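PDB 4OIF: beta-galactosidase from Geobacillus stearothermophilus, which probably hydrolyses terminal non-reducing beta-D-galactose residues from beta-D-galactosides, as a zinc-containing glycoside hydrolase of family 42. Local coordinates for residues E637-Q651 with I672-R686. Numbering follows the deposited sequence.
Sequences ECDYVFIMNFTEEKQ and IMLDKYEVRVVEKRR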
loop_
_atom_site.group_PDB
_atom_site.type_symbol
_atom_site.label_atom_id
_atom_site.label_comp_id
_atom_site.label_asym_id
_atom_site.label_seq_id
_atom_site.Cartn_x
_atom_site.Cartn_y
_atom_site.Cartn_z
ATOM N N GLU A 637 5.569 -37.704 41.585
ATOM C CA GLU A 637 4.813 -37.714 42.825
ATOM C C GLU A 637 3.530 -36.876 42.803
ATOM O O GLU A 637 2.650 -37.097 43.634
ATOM C CB GLU A 637 5.707 -37.233 43.971
ATOM C CG GLU A 637 6.064 -35.745 43.936
ATOM C CD GLU A 637 7.219 -35.413 42.991
ATOM O OE1 GLU A 637 7.588 -36.266 42.161
ATOM O OE2 GLU A 637 7.762 -34.290 43.086
ATOM N N CYS A 638 3.414 -35.920 41.882
ATOM C CA CYS A 638 2.244 -35.042 41.903
ATOM C C CYS A 638 1.948 -34.256 40.631
ATOM O O CYS A 638 2.786 -34.101 39.744
ATOM C CB CYS A 638 2.373 -34.043 43.053
ATOM S SG CYS A 638 3.650 -32.833 42.789
ATOM N N ASP A 639 0.723 -33.753 40.571
ATOM C CA ASP A 639 0.308 -32.861 39.510
ATOM C C ASP A 639 0.427 -31.406 39.981
ATOM O O ASP A 639 0.121 -31.086 41.127
ATOM C CB ASP A 639 -1.127 -33.183 39.070
ATOM C CG ASP A 639 -1.224 -34.487 38.273
ATOM O OD1 ASP A 639 -0.272 -34.829 37.531
ATOM O OD2 ASP A 639 -2.268 -35.165 38.385
ATOM N N TYR A 640 0.918 -30.542 39.100
ATOM C CA TYR A 640 0.904 -29.099 39.317
ATOM C C TYR A 640 -0.073 -28.476 38.346
ATOM O O TYR A 640 0.101 -28.551 37.140
ATOM C CB TYR A 640 2.281 -28.477 39.122
ATOM C CG TYR A 640 3.336 -28.959 40.074
ATOM C CD1 TYR A 640 4.334 -29.832 39.650
ATOM C CD2 TYR A 640 3.347 -28.540 41.397
ATOM C CE1 TYR A 640 5.312 -30.273 40.521
ATOM C CE2 TYR A 640 4.324 -28.971 42.271
ATOM C CZ TYR A 640 5.303 -29.837 41.831
ATOM O OH TYR A 640 6.280 -30.272 42.697
ATOM N N VAL A 641 -1.097 -27.846 38.885
ATOM C CA VAL A 641 -2.200 -27.382 38.088
ATOM C C VAL A 641 -2.334 -25.872 38.187
ATOM O O VAL A 641 -2.318 -25.303 39.264
ATOM C CB VAL A 641 -3.489 -28.084 38.532
ATOM C CG1 VAL A 641 -4.655 -27.678 37.644
ATOM C CG2 VAL A 641 -3.281 -29.606 38.499
ATOM N N PHE A 642 -2.444 -25.223 37.042
ATOM C CA PHE A 642 -2.600 -23.780 36.961
ATOM C C PHE A 642 -4.032 -23.451 36.570
ATOM O O PHE A 642 -4.509 -23.873 35.505
ATOM C CB PHE A 642 -1.636 -23.182 35.929
ATOM C CG PHE A 642 -0.192 -23.251 36.314
ATOM C CD1 PHE A 642 0.488 -24.461 36.318
ATOM C CD2 PHE A 642 0.502 -22.097 36.638
ATOM C CE1 PHE A 642 1.837 -24.524 36.669
ATOM C CE2 PHE A 642 1.854 -22.148 36.986
ATOM C CZ PHE A 642 2.521 -23.366 37.003
ATOM N N ILE A 643 -4.709 -22.693 37.424
ATOM C CA ILE A 643 -6.053 -22.211 37.136
ATOM C C ILE A 643 -5.995 -20.709 36.858
ATOM O O ILE A 643 -5.799 -19.898 37.762
ATOM C CB ILE A 643 -7.015 -22.514 38.290
ATOM C CG1 ILE A 643 -6.862 -23.977 38.735
ATOM C CG2 ILE A 643 -8.442 -22.206 37.876
ATOM C CD1 ILE A 643 -7.683 -24.364 39.983
ATOM N N MET A 644 -6.173 -20.346 35.592
ATOM C CA MET A 644 -5.880 -18.998 35.123
ATOM C C MET A 644 -7.114 -18.259 34.596
ATOM O O MET A 644 -7.786 -18.712 33.671
ATOM C CB MET A 644 -4.789 -19.068 34.042
ATOM C CG MET A 644 -3.521 -19.752 34.523
ATOM S SD MET A 644 -2.377 -20.182 33.199
ATOM C CE MET A 644 -3.274 -21.466 32.337
ATOM N N ASN A 645 -7.416 -17.117 35.194
ATOM C CA ASN A 645 -8.559 -16.330 34.749
ATOM C C ASN A 645 -8.162 -15.337 33.664
ATOM O O ASN A 645 -7.714 -14.237 33.960
ATOM C CB ASN A 645 -9.192 -15.596 35.932
ATOM C CG ASN A 645 -10.439 -14.822 35.544
ATOM O OD1 ASN A 645 -10.901 -14.877 34.397
ATOM N ND2 ASN A 645 -10.995 -14.090 36.507
ATOM N N PHE A 646 -8.342 -15.725 32.403
ATOM C CA PHE A 646 -8.032 -14.824 31.301
ATOM C C PHE A 646 -9.243 -13.955 30.916
ATOM O O PHE A 646 -9.497 -13.727 29.732
ATOM C CB PHE A 646 -7.529 -15.616 30.086
ATOM C CG PHE A 646 -6.076 -16.035 30.185
ATOM C CD1 PHE A 646 -5.055 -15.094 30.060
ATOM C CD2 PHE A 646 -5.729 -17.373 30.383
ATOM C CE1 PHE A 646 -3.706 -15.480 30.139
ATOM C CE2 PHE A 646 -4.393 -17.759 30.462
ATOM C CZ PHE A 646 -3.376 -16.800 30.342
ATOM N N THR A 647 -9.988 -13.478 31.916
ATOM C CA THR A 647 -11.120 -12.586 31.661
ATOM C C THR A 647 -11.029 -11.389 32.583
ATOM O O THR A 647 -10.294 -11.416 33.572
ATOM C CB THR A 647 -12.485 -13.259 31.889
ATOM O OG1 THR A 647 -12.789 -13.229 33.286
ATOM C CG2 THR A 647 -12.485 -14.707 31.404
ATOM N N GLU A 648 -11.808 -10.355 32.289
ATOM C CA GLU A 648 -11.750 -9.125 33.062
ATOM C C GLU A 648 -12.822 -9.063 34.158
ATOM O O GLU A 648 -13.206 -7.976 34.600
ATOM C CB GLU A 648 -11.868 -7.906 32.141
ATOM C CG GLU A 648 -10.585 -7.554 31.398
ATOM C CD GLU A 648 -10.319 -8.473 30.215
ATOM O OE1 GLU A 648 -11.294 -8.917 29.557
ATOM O OE2 GLU A 648 -9.133 -8.763 29.955
ATOM N N GLU A 649 -13.289 -10.221 34.615
ATOM C CA GLU A 649 -14.296 -10.246 35.673
ATOM C C GLU A 649 -14.100 -11.377 36.686
ATOM O O GLU A 649 -13.286 -12.287 36.494
ATOM C CB GLU A 649 -15.687 -10.343 35.054
ATOM C CG GLU A 649 -15.835 -11.536 34.146
ATOM C CD GLU A 649 -17.088 -11.477 33.310
ATOM O OE1 GLU A 649 -18.188 -11.673 33.874
ATOM O OE2 GLU A 649 -16.967 -11.235 32.086
ATOM N N LYS A 650 -14.852 -11.293 37.777
ATOM C CA LYS A 650 -14.825 -12.317 38.800
ATOM C C LYS A 650 -15.299 -13.629 38.205
ATOM O O LYS A 650 -16.096 -13.660 37.261
ATOM C CB LYS A 650 -15.684 -11.921 39.992
ATOM C CG LYS A 650 -15.024 -10.888 40.903
ATOM C CD LYS A 650 -15.886 -10.588 42.128
ATOM C CE LYS A 650 -15.508 -9.254 42.749
ATOM N NZ LYS A 650 -14.053 -9.217 43.039
ATOM N N GLN A 651 -14.800 -14.720 38.760
ATOM C CA GLN A 651 -14.961 -15.993 38.102
ATOM C C GLN A 651 -15.034 -17.163 39.089
ATOM O O GLN A 651 -14.073 -17.461 39.793
ATOM C CB GLN A 651 -13.816 -16.169 37.119
ATOM C CG GLN A 651 -14.172 -17.029 35.967
ATOM C CD GLN A 651 -15.214 -16.425 35.055
ATOM O OE1 GLN A 651 -16.284 -16.996 34.880
ATOM N NE2 GLN A 651 -14.896 -15.287 34.443
ATOM N N ILE A 672 -14.149 -21.746 44.413
ATOM C CA ILE A 672 -13.134 -20.725 44.597
ATOM C C ILE A 672 -13.497 -19.548 43.712
ATOM O O ILE A 672 -13.825 -19.744 42.546
ATOM C CB ILE A 672 -11.740 -21.234 44.213
ATOM C CG1 ILE A 672 -11.308 -22.369 45.143
ATOM C CG2 ILE A 672 -10.733 -20.090 44.201
ATOM C CD1 ILE A 672 -11.290 -21.985 46.600
ATOM N N MET A 673 -13.458 -18.331 44.249
ATOM C CA MET A 673 -13.631 -17.148 43.411
ATOM C C MET A 673 -12.283 -16.641 42.918
ATOM O O MET A 673 -11.313 -16.592 43.666
ATOM C CB MET A 673 -14.358 -16.030 44.159
ATOM C CG MET A 673 -15.846 -16.278 44.406
ATOM S SD MET A 673 -16.830 -16.653 42.931
ATOM C CE MET A 673 -16.422 -15.274 41.865
ATOM N N LEU A 674 -12.228 -16.277 41.644
ATOM C CA LEU A 674 -11.031 -15.693 41.056
ATOM C C LEU A 674 -11.323 -14.249 40.695
ATOM O O LEU A 674 -12.283 -13.967 39.975
ATOM C CB LEU A 674 -10.591 -16.480 39.817
ATOM C CG LEU A 674 -10.286 -17.979 40.005
ATOM C CD1 LEU A 674 -10.054 -18.676 38.671
ATOM C CD2 LEU A 674 -9.080 -18.161 40.884
ATOM N N ASP A 675 -10.518 -13.326 41.211
ATOM C CA ASP A 675 -10.597 -11.945 40.750
ATOM C C ASP A 675 -10.071 -11.893 39.332
ATOM O O ASP A 675 -9.449 -12.857 38.859
ATOM C CB ASP A 675 -9.792 -11.004 41.651
ATOM C CG ASP A 675 -10.252 -11.042 43.095
ATOM O OD1 ASP A 675 -11.471 -10.892 43.344
ATOM O OD2 ASP A 675 -9.391 -11.233 43.978
ATOM N N LYS A 676 -10.312 -10.772 38.659
ATOM C CA LYS A 676 -9.741 -10.526 37.336
ATOM C C LYS A 676 -8.253 -10.897 37.298
ATOM O O LYS A 676 -7.469 -10.509 38.179
ATOM C CB LYS A 676 -9.929 -9.056 36.934
ATOM C CG LYS A 676 -9.391 -8.712 35.550
ATOM C CD LYS A 676 -8.876 -7.285 35.470
ATOM C CE LYS A 676 -9.954 -6.277 35.780
ATOM N NZ LYS A 676 -9.400 -4.910 35.969
ATOM N N TYR A 677 -7.897 -11.695 36.294
ATOM C CA TYR A 677 -6.508 -12.055 35.986
ATOM C C TYR A 677 -5.845 -12.895 37.071
ATOM O O TYR A 677 -4.640 -13.148 37.018
ATOM C CB TYR A 677 -5.661 -10.802 35.733
ATOM C CG TYR A 677 -6.068 -10.025 34.503
ATOM C CD1 TYR A 677 -6.844 -10.609 33.507
ATOM C CD2 TYR A 677 -5.674 -8.710 34.336
ATOM C CE1 TYR A 677 -7.218 -9.895 32.382
ATOM C CE2 TYR A 677 -6.037 -7.988 33.223
ATOM C CZ TYR A 677 -6.809 -8.577 32.247
ATOM O OH TYR A 677 -7.161 -7.837 31.136
ATOM N N GLU A 678 -6.624 -13.346 38.044
ATOM C CA GLU A 678 -6.046 -14.110 39.126
ATOM C C GLU A 678 -5.657 -15.493 38.665
ATOM O O GLU A 678 -6.373 -16.127 37.892
ATOM C CB GLU A 678 -7.004 -14.225 40.303
ATOM C CG GLU A 678 -6.362 -14.913 41.491
ATOM C CD GLU A 678 -7.299 -15.034 42.647
ATOM O OE1 GLU A 678 -8.416 -14.474 42.560
ATOM O OE2 GLU A 678 -6.918 -15.691 43.634
ATOM N N VAL A 679 -4.506 -15.949 39.137
ATOM C CA VAL A 679 -4.074 -17.303 38.888
ATOM C C VAL A 679 -4.030 -18.038 40.209
ATOM O O VAL A 679 -3.694 -17.486 41.242
ATOM C CB VAL A 679 -2.682 -17.370 38.216
ATOM C CG1 VAL A 679 -2.326 -18.814 37.873
ATOM C CG2 VAL A 679 -2.637 -16.495 36.966
ATOM N N ARG A 680 -4.396 -19.299 40.166
ATOM C CA ARG A 680 -4.251 -20.162 41.299
ATOM C C ARG A 680 -3.281 -21.255 40.899
ATOM O O ARG A 680 -3.470 -21.903 39.880
ATOM C CB ARG A 680 -5.600 -20.736 41.692
ATOM C CG ARG A 680 -5.877 -20.635 43.146
ATOM C CD ARG A 680 -6.110 -19.209 43.616
ATOM N NE ARG A 680 -6.628 -19.281 44.979
ATOM C CZ ARG A 680 -5.849 -19.426 46.039
ATOM N NH1 ARG A 680 -4.531 -19.448 45.882
ATOM N NH2 ARG A 680 -6.372 -19.519 47.249
ATOM N N VAL A 681 -2.213 -21.441 41.657
ATOM C CA VAL A 681 -1.297 -22.534 41.358
ATOM C C VAL A 681 -1.433 -23.574 42.444
ATOM O O VAL A 681 -1.249 -23.300 43.631
ATOM C CB VAL A 681 0.148 -22.070 41.242
ATOM C CG1 VAL A 681 1.035 -23.240 40.876
ATOM C CG2 VAL A 681 0.250 -21.008 40.165
ATOM N N VAL A 682 -1.751 -24.781 42.022
ATOM C CA VAL A 682 -2.274 -25.776 42.925
ATOM C C VAL A 682 -1.522 -27.095 42.776
ATOM O O VAL A 682 -0.992 -27.402 41.718
ATOM C CB VAL A 682 -3.795 -25.909 42.679
ATOM C CG1 VAL A 682 -4.200 -27.310 42.253
ATOM C CG2 VAL A 682 -4.544 -25.452 43.905
ATOM N N GLU A 683 -1.425 -27.843 43.864
ATOM C CA GLU A 683 -0.675 -29.092 43.849
ATOM C C GLU A 683 -1.578 -30.240 44.259
ATOM O O GLU A 683 -2.374 -30.117 45.190
ATOM C CB GLU A 683 0.537 -29.003 44.777
ATOM C CG GLU A 683 1.313 -30.292 44.933
ATOM C CD GLU A 683 2.351 -30.214 46.038
ATOM O OE1 GLU A 683 2.844 -31.275 46.472
ATOM O OE2 GLU A 683 2.667 -29.089 46.480
ATOM N N LYS A 684 -1.474 -31.353 43.545
ATOM C CA LYS A 684 -2.298 -32.513 43.846
ATOM C C LYS A 684 -1.451 -33.771 43.919
ATOM O O LYS A 684 -0.872 -34.191 42.919
ATOM C CB LYS A 684 -3.402 -32.674 42.804
ATOM C CG LYS A 684 -4.309 -33.844 43.095
ATOM C CD LYS A 684 -5.676 -33.649 42.502
ATOM C CE LYS A 684 -6.516 -34.892 42.716
ATOM N NZ LYS A 684 -6.018 -36.053 41.923
ATOM N N ARG A 685 -1.374 -34.364 45.107
ATOM C CA ARG A 685 -0.530 -35.537 45.316
ATOM C C ARG A 685 -1.022 -36.716 44.492
ATOM O O ARG A 685 -2.226 -36.942 44.376
ATOM C CB ARG A 685 -0.483 -35.919 46.795
ATOM C CG ARG A 685 0.538 -36.999 47.116
ATOM C CD ARG A 685 1.937 -36.497 46.819
ATOM N NE ARG A 685 2.215 -35.271 47.561
ATOM C CZ ARG A 685 3.222 -34.444 47.298
ATOM N NH1 ARG A 685 4.055 -34.704 46.302
ATOM N NH2 ARG A 685 3.390 -33.353 48.033
ATOM N N ARG A 686 -0.086 -37.457 43.910
ATOM C CA ARG A 686 -0.435 -38.589 43.065
ATOM C C ARG A 686 -0.505 -39.872 43.878
ATOM O O ARG A 686 -1.535 -40.541 43.889
ATOM C CB ARG A 686 0.569 -38.744 41.923
ATOM C CG ARG A 686 0.248 -39.888 40.978
ATOM C CD ARG A 686 1.309 -40.059 39.892
ATOM N NE ARG A 686 1.818 -38.786 39.379
ATOM C CZ ARG A 686 1.119 -37.929 38.637
ATOM N NH1 ARG A 686 -0.144 -38.188 38.322
ATOM N NH2 ARG A 686 1.683 -36.804 38.217
HETATM O O HOH W 1 -3.318 -37.417 37.309
HETATM O O HOH W 2 -4.840 -34.785 39.127
#
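The amide of N645, at the end of strand 638-645, bonds both D675 O across the contact and E649 O in its own segment, where 637-651 and 672-686 each pass from one beta-sheet to another. A chi1 of -177° sets CG opposite the backbone N, which places ND2 beside D675 O (3.1 Å). It approaches from above the carbonyl plane while E678 N arrives from the opposite face. The bond to E649 O runs in the amide plane, and OD1 receives T647 N in an Asx turn and T647 OG1 on a lone pair. Replacing N645 by an alanine removes donor and acceptor alike: E649 O and both T647 donors would probably lose these partners, D675 O would keep E678 N, and the 646-650 loop is likely to shift against the D675-E678 type II turn. Beside it, the Y677 hydroxyl donates to E648 OE2, though the modelled length is doubtfully short; T296 also bonds that oxygen.

On one side of the two loops, 638-645 and 679-685 pair antiparallel. V681 CG1 lies over the F642 ring in a CH-pi contact (4.2 Å to the centroid), and M644 CG meets V679 CG1; helix 341-351 packs against F642. On the other face I643 CG2 touches L674 CD1 (4.0 Å), linking the two sheets. At the chain terminus R686 NH2 forms a salt bridge to D639 OD1 (2.9 Å) from above the carboxylate plane; Q634 NE2 also bonds D639 OD1, and A635 O accepts from R686 NH2. On the other side of the loops, Q651 and L674 pair antiparallel in the second sheet. Paired segments passing together between antiparallel sheets are consistent with a small beta-sandwich, here in the C-terminal domain of a GH42 beta-galactosidase.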